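Local coordinates for protein A52 (Vaccinia virus, PDB 2VVW) that adopts a Bcl-2-like fold and suppresses host innate immunity, associating with IRAK2 to inhibit NF-kappa-B signalling and with TRAF6 to activate p38, at residues R127-K130 with L131-D135; L94-Y97 with D98-M102. One frame throughout, in Å; residues are numbered along the deposited sequence.

Interaction 1: R127-K130 with L131-D135; sequences RAIK and LFIND
Ile129 O gathers the last turn of helix 123-132 by accepting two backbone bonds: Ile133 N at 2.8 Å and Phe132 N at 3.2 Å. Two residues back, Arg127 O accepts from Leu131 N, while Ala128 O receives weak bonds from Leu131 N and Phe132 N. Ile133 then leaves helical conformation, and its side chain runs alongside that of Ile129, both pointing the same way, with the two CD1 methyls 3.6 Å apart. Ile133 CG1 also lies in the plane of the Phe132 ring, at its edge. That ring is carried off the turn because CG sits opposite the backbone N (chi1 -161°), and it packs on Met102, Ile91 and Leu94. Ile129 meets Phe22 and Phe29 of helix 21-35, and Leu131 reaches Ile81 and Lys85 of helix 76-90. Past the turn, Asn134 OD1 accepts from Met137 N and so N-caps helix 135-153. The contact thus ends one helix with shared backbone acceptors and an apolar isoleucine pair in the Bcl-2-like core, while the amide oxygen of Asn134 caps the next.

Interaction 2: L94-Y97 with D98-M102; sequences LTVY and DCISM
Thr95 and Asp98 form a capping box at the start of helix 96-115, a worked example of how a helix of this Bcl-2-like fold satisfies its first amides. Just ahead of the box, the Leu94 side chain slants across that of Asp98: CD1 rests 3.7 Å from Asp98 CB, and Leu94 CD2 packs 3.9 Å from Cys99 SG. Leu94 also packs on Phe132, tying the cap to helix 123-132.

At the N-cap itself the two residues exchange bonds. Asp98 N donates to Thr95 OG1 at 3.1 Å and 162°, and in return Thr95 N donates to Asp98 OD2 at 2.9 Å, meeting the oxygen on its anti side, 23° out of the carboxylate plane. With chi1 at 74°, OG1 stands between the backbone N and the carbonyl carbon of Thr95, where it also takes a weak bond from Tyr97 N. A water lies 2.7 Å from OG1 and donates weakly to Asp98 OD1, the oxygen that is also bonded to Gln58 NE2; helix 51-59 thereby helps hold the carboxylate. Regular helical bonding begins with Cys99 N on Thr95 O.

Val96 continues it, its O accepting from Ile100 N, while its side chain turns to Lys140, Ile141 and Ile144 of helix 135-153. Tyr97 sets its ring side by side with Ile100, both pointing the same way, and Ile100 CD1 approaches the ring obliquely. Ser101, hydrogen-bonded through OG to Gln58 OE1, shares that glutamine with Asp98. Tyr97 O accepts from Ser101 N at 3.0 Å, with Ser101 OG 3.2 Å from the same oxygen.

How the interactions relate
Two ends of neighbouring helices meet here: interaction 2 opens helix 96-115, and interaction 1 closes helix 123-132, the next along the chain. Their centres are about 11 Å apart, and both are partly buried. They touch directly: Met102 SD lies 3.5 Å from Ile129 CD1, and the Ile133 CD1 methyl meets a backbone oxygen, Cys99 O, at 3.6 Å. Buried side chains of both thus meet where helix 96-115 packs against the end of helix 123-132 and the residue just after it. The chemistry diverges toward the surface. Interaction 2 has a threonine and an aspartate binding backbone amides beside water, whereas across interaction 1 the hydrogen bonds run between backbone atoms and its side chains meet through hydrocarbon.

Interaction 1: R127-K130 with L131-D135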
ATOM      1  N   ARG A 127       9.982   7.778  -4.678  1.00 23.86           N
ATOM      2  CA  ARG A 127      10.933   8.899  -4.605  0.60 24.57           C
ATOM      3  C   ARG A 127      11.652   9.023  -5.947  1.00 22.91           C
ATOM      4  O   ARG A 127      11.826  10.103  -6.459  1.00 21.79           O
ATOM      5  CB  ARG A 127      11.942   8.700  -3.459  0.60 24.54           C
ATOM      6  CG  ARG A 127      12.773   9.937  -3.131  0.60 27.38           C
ATOM      7  CD  ARG A 127      13.791   9.706  -2.008  0.60 29.29           C
ATOM      8  NE  ARG A 127      13.222   9.156  -0.776  0.60 31.23           N
ATOM      9  CZ  ARG A 127      13.895   9.032   0.373  0.60 34.53           C
ATOM     10  NH1 ARG A 127      15.160   9.429   0.465  0.60 38.32           N
ATOM     11  NH2 ARG A 127      13.304   8.513   1.444  0.60 33.03           N
ATOM     12  N   ALA A 128      12.054   7.896  -6.511  1.00 21.26           N
ATOM     13  CA  ALA A 128      12.755   7.890  -7.800  1.00 22.45           C
ATOM     14  C   ALA A 128      11.892   8.486  -8.920  1.00 22.76           C
ATOM     15  O   ALA A 128      12.372   9.312  -9.697  1.00 23.75           O
ATOM     16  CB  ALA A 128      13.172   6.447  -8.160  1.00 18.53           C
ATOM     17  N   ILE A 129      10.623   8.056  -8.991  1.00 24.44           N
ATOM     18  CA  ILE A 129       9.660   8.539 -10.009  1.00 24.85           C
ATOM     19  C   ILE A 129       9.498  10.037  -9.924  1.00 25.52           C
ATOM     20  O   ILE A 129       9.525  10.726 -10.939  1.00 24.71           O
ATOM     21  CB  ILE A 129       8.241   7.870  -9.859  1.00 25.25           C
ATOM     22  CG1 ILE A 129       8.291   6.381 -10.202  1.00 26.05           C
ATOM     23  CG2 ILE A 129       7.190   8.570 -10.726  1.00 27.47           C
ATOM     24  CD1 ILE A 129       8.751   6.050 -11.574  1.00 29.36           C
ATOM     25  N   LYS A 130       9.361  10.549  -8.706  1.00 27.41           N
ATOM     26  CA  LYS A 130       9.237  11.998  -8.505  1.00 29.82           C
ATOM     27  C   LYS A 130      10.484  12.779  -8.952  1.00 30.21           C
ATOM     28  O   LYS A 130      10.364  13.914  -9.417  1.00 31.16           O
ATOM     29  CB  LYS A 130       8.925  12.306  -7.039  1.00 30.96           C
ATOM     30  CG  LYS A 130       7.482  12.015  -6.605  1.00 35.10           C
ATOM     31  CD  LYS A 130       7.383  11.953  -5.067  1.00 36.96           C
ATOM     32  CE  LYS A 130       5.945  12.113  -4.548  1.00 42.27           C
ATOM     33  NZ  LYS A 130       5.787  11.685  -3.097  1.00 44.54           N
ATOM     34  N   LEU A 131      11.675  12.187  -8.813  1.00 30.41           N
ATOM     35  CA  LEU A 131      12.927  12.835  -9.265  1.00 30.02           C
ATOM     36  C   LEU A 131      13.045  12.854 -10.783  1.00 28.94           C
ATOM     37  O   LEU A 131      13.625  13.770 -11.365  1.00 29.27           O
ATOM     38  CB  LEU A 131      14.177  12.103  -8.734  1.00 30.21           C
ATOM     39  CG  LEU A 131      14.678  12.332  -7.311  1.00 30.57           C
ATOM     40  CD1 LEU A 131      15.806  11.341  -7.034  1.00 31.24           C
ATOM     41  CD2 LEU A 131      15.146  13.776  -7.113  1.00 32.76           C
ATOM     42  N   PHE A 132      12.520  11.815 -11.416  1.00 28.02           N
ATOM     43  CA  PHE A 132      12.820  11.523 -12.814  1.00 26.96           C
ATOM     44  C   PHE A 132      11.691  11.891 -13.788  1.00 27.38           C
ATOM     45  O   PHE A 132      11.962  12.330 -14.915  1.00 28.62           O
ATOM     46  CB  PHE A 132      13.151  10.033 -12.914  1.00 25.75           C
ATOM     47  CG  PHE A 132      13.905   9.642 -14.160  1.00 25.96           C
ATOM     48  CD1 PHE A 132      15.289   9.613 -14.171  1.00 26.05           C
ATOM     49  CD2 PHE A 132      13.227   9.264 -15.315  1.00 25.93           C
ATOM     50  CE1 PHE A 132      15.985   9.233 -15.325  1.00 28.71           C
ATOM     51  CE2 PHE A 132      13.914   8.878 -16.461  1.00 29.99           C
ATOM     52  CZ  PHE A 132      15.295   8.868 -16.471  1.00 29.38           C
ATOM     53  N   ILE A 133      10.442  11.704 -13.354  1.00 25.89           N
ATOM     54  CA  ILE A 133       9.252  11.843 -14.211  1.00 25.93           C
ATOM     55  C   ILE A 133       8.351  12.975 -13.734  1.00 26.41           C
ATOM     56  O   ILE A 133       7.702  12.873 -12.698  1.00 27.11           O
ATOM     57  CB  ILE A 133       8.436  10.520 -14.236  1.00 24.89           C
ATOM     58  CG1 ILE A 133       9.375   9.329 -14.392  1.00 22.93           C
ATOM     59  CG2 ILE A 133       7.422  10.543 -15.372  1.00 27.01           C
ATOM     60  CD1 ILE A 133       8.667   8.003 -14.600  1.00 22.02           C
ATOM     61  N   ASN A 134       8.329  14.076 -14.478  1.00 27.68           N
ATOM     62  CA  ASN A 134       7.451  15.195 -14.147  1.00 28.62           C
ATOM     63  C   ASN A 134       6.032  14.946 -14.647  1.00 29.25           C
ATOM     64  O   ASN A 134       5.780  13.960 -15.324  1.00 26.32           O
ATOM     65  CB  ASN A 134       8.023  16.528 -14.677  1.00 29.75           C
ATOM     66  CG  ASN A 134       8.080  16.605 -16.214  1.00 34.00           C
ATOM     67  OD1 ASN A 134       7.353  15.908 -16.926  1.00 32.09           O
ATOM     68  ND2 ASN A 134       8.929  17.496 -16.721  1.00 32.51           N
ATOM     69  N   ASP A 135       5.114  15.859 -14.334  1.00 31.78           N
ATOM     70  CA  ASP A 135       3.693  15.679 -14.679  1.00 33.21           C
ATOM     71  C   ASP A 135       3.430  15.672 -16.190  1.00 32.55           C
ATOM     72  O   ASP A 135       2.557  14.957 -16.676  1.00 30.62           O
ATOM     73  CB  ASP A 135       2.838  16.748 -13.977  1.00 35.78           C
ATOM     74  CG  ASP A 135       2.738  16.512 -12.476  1.00 38.21           C
ATOM     75  OD1 ASP A 135       3.039  15.387 -12.027  1.00 39.62           O
ATOM     76  OD2 ASP A 135       2.365  17.443 -11.747  1.00 45.02           O
TER

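Interaction 2: L94-Y97 with D98-M102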
ATOM      1  N   LEU A  94      15.527  14.133 -21.930  1.00 37.56           N
ATOM      2  CA  LEU A  94      14.687  13.050 -21.454  1.00 35.20           C
ATOM      3  C   LEU A  94      13.460  12.905 -22.337  1.00 33.59           C
ATOM      4  O   LEU A  94      12.826  13.903 -22.694  1.00 31.56           O
ATOM      5  CB  LEU A  94      14.246  13.349 -20.022  1.00 34.87           C
ATOM      6  CG  LEU A  94      13.885  12.183 -19.108  1.00 36.41           C
ATOM      7  CD1 LEU A  94      15.111  11.346 -18.844  1.00 34.24           C
ATOM      8  CD2 LEU A  94      13.308  12.729 -17.800  1.00 35.28           C
ATOM      9  N   THR A  95      13.137  11.668 -22.689  1.00 31.03           N
ATOM     10  CA  THR A  95      11.947  11.376 -23.475  1.00 31.49           C
ATOM     11  C   THR A  95      10.965  10.568 -22.629  1.00 30.00           C
ATOM     12  O   THR A  95      11.315  10.064 -21.564  1.00 26.47           O
ATOM     13  CB  THR A  95      12.283  10.567 -24.750  1.00 32.27           C
ATOM     14  OG1 THR A  95      12.575   9.212 -24.389  1.00 32.99           O
ATOM     15  CG2 THR A  95      13.476  11.178 -25.497  1.00 32.83           C
ATOM     16  N   VAL A  96       9.730  10.465 -23.116  1.00 30.24           N
ATOM     17  CA  VAL A  96       8.694   9.668 -22.455  1.00 28.64           C
ATOM     18  C   VAL A  96       9.169   8.220 -22.329  1.00 27.44           C
ATOM     19  O   VAL A  96       8.864   7.542 -21.350  1.00 25.94           O
ATOM     20  CB  VAL A  96       7.324   9.742 -23.210  1.00 29.80           C
ATOM     21  CG1 VAL A  96       7.415   9.108 -24.602  1.00 29.18           C
ATOM     22  CG2 VAL A  96       6.207   9.086 -22.391  1.00 28.58           C
ATOM     23  N   TYR A  97       9.925   7.758 -23.315  1.00 28.93           N
ATOM     24  CA  TYR A  97      10.416   6.377 -23.326  1.00 29.66           C
ATOM     25  C   TYR A  97      11.555   6.122 -22.323  1.00 27.72           C
ATOM     26  O   TYR A  97      11.652   5.031 -21.774  1.00 26.65           O
ATOM     27  CB  TYR A  97      10.767   5.968 -24.757  1.00 32.08           C
ATOM     28  CG  TYR A  97       9.513   5.823 -25.578  1.00 34.72           C
ATOM     29  CD1 TYR A  97       8.694   4.708 -25.427  1.00 35.33           C
ATOM     30  CD2 TYR A  97       9.110   6.819 -26.458  1.00 36.18           C
ATOM     31  CE1 TYR A  97       7.527   4.565 -26.160  1.00 36.04           C
ATOM     32  CE2 TYR A  97       7.940   6.691 -27.193  1.00 39.04           C
ATOM     33  CZ  TYR A  97       7.152   5.561 -27.042  1.00 38.70           C
ATOM     34  OH  TYR A  97       5.983   5.426 -27.766  1.00 40.58           O
ATOM     35  N   ASP A  98      12.393   7.125 -22.060  1.00 28.08           N
ATOM     36  CA  ASP A  98      13.319   7.070 -20.917  1.00 25.39           C
ATOM     37  C   ASP A  98      12.550   6.884 -19.604  1.00 23.68           C
ATOM     38  O   ASP A  98      12.923   6.072 -18.751  1.00 22.11           O
ATOM     39  CB  ASP A  98      14.168   8.343 -20.831  1.00 26.65           C
ATOM     40  CG  ASP A  98      15.092   8.512 -22.015  1.00 29.84           C
ATOM     41  OD1 ASP A  98      15.742   7.517 -22.414  1.00 29.53           O
ATOM     42  OD2 ASP A  98      15.172   9.644 -22.531  1.00 31.12           O
ATOM     43  N   CYS A  99      11.474   7.644 -19.436  1.00 23.56           N
ATOM     44  CA  CYS A  99      10.655   7.522 -18.247  1.00 21.85           C
ATOM     45  C   CYS A  99       9.946   6.162 -18.156  1.00 21.04           C
ATOM     46  O   CYS A  99       9.802   5.622 -17.080  1.00 20.87           O
ATOM     47  CB  CYS A  99       9.632   8.629 -18.199  1.00 23.20           C
ATOM     48  SG  CYS A  99      10.329  10.269 -18.196  1.00 26.48           S
ATOM     49  N   ILE A 100       9.475   5.631 -19.276  1.00 21.92           N
ATOM     50  CA  ILE A 100       8.901   4.289 -19.299  1.00 22.25           C
ATOM     51  C   ILE A 100       9.942   3.243 -18.862  1.00 23.12           C
ATOM     52  O   ILE A 100       9.665   2.374 -18.030  1.00 23.11           O
ATOM     53  CB  ILE A 100       8.351   3.956 -20.700  1.00 23.76           C
ATOM     54  CG1 ILE A 100       7.061   4.764 -20.954  1.00 26.19           C
ATOM     55  CG2 ILE A 100       8.121   2.459 -20.856  1.00 23.32           C
ATOM     56  CD1 ILE A 100       6.567   4.768 -22.414  1.00 27.73           C
ATOM     57  N   SER A 101      11.147   3.315 -19.416  1.00 24.58           N
ATOM     58  CA  SER A 101      12.209   2.359 -19.040  1.00 23.80           C
ATOM     59  C   SER A 101      12.516   2.470 -17.546  1.00 23.60           C
ATOM     60  O   SER A 101      12.768   1.483 -16.859  1.00 22.60           O
ATOM     61  CB  SER A 101      13.501   2.613 -19.826  1.00 25.34           C
ATOM     62  OG  SER A 101      13.359   2.357 -21.213  1.00 26.80           O
ATOM     63  N   MET A 102      12.506   3.695 -17.050  1.00 23.04           N
ATOM     64  CA  MET A 102      12.786   3.944 -15.655  1.00 23.41           C
ATOM     65  C   MET A 102      11.716   3.332 -14.747  1.00 22.68           C
ATOM     66  O   MET A 102      12.040   2.809 -13.680  1.00 22.11           O
ATOM     67  CB  MET A 102      12.935   5.439 -15.442  1.00 23.54           C
ATOM     68  CG  MET A 102      13.336   5.809 -14.063  1.00 26.41           C
ATOM     69  SD  MET A 102      11.857   6.195 -13.120  1.00 32.00           S
ATOM     70  CE  MET A 102      12.601   6.308 -11.481  1.00 28.94           C
TER
HETATM   71  O   HOH W   1      14.281   7.397 -25.438  1.00 43.67           O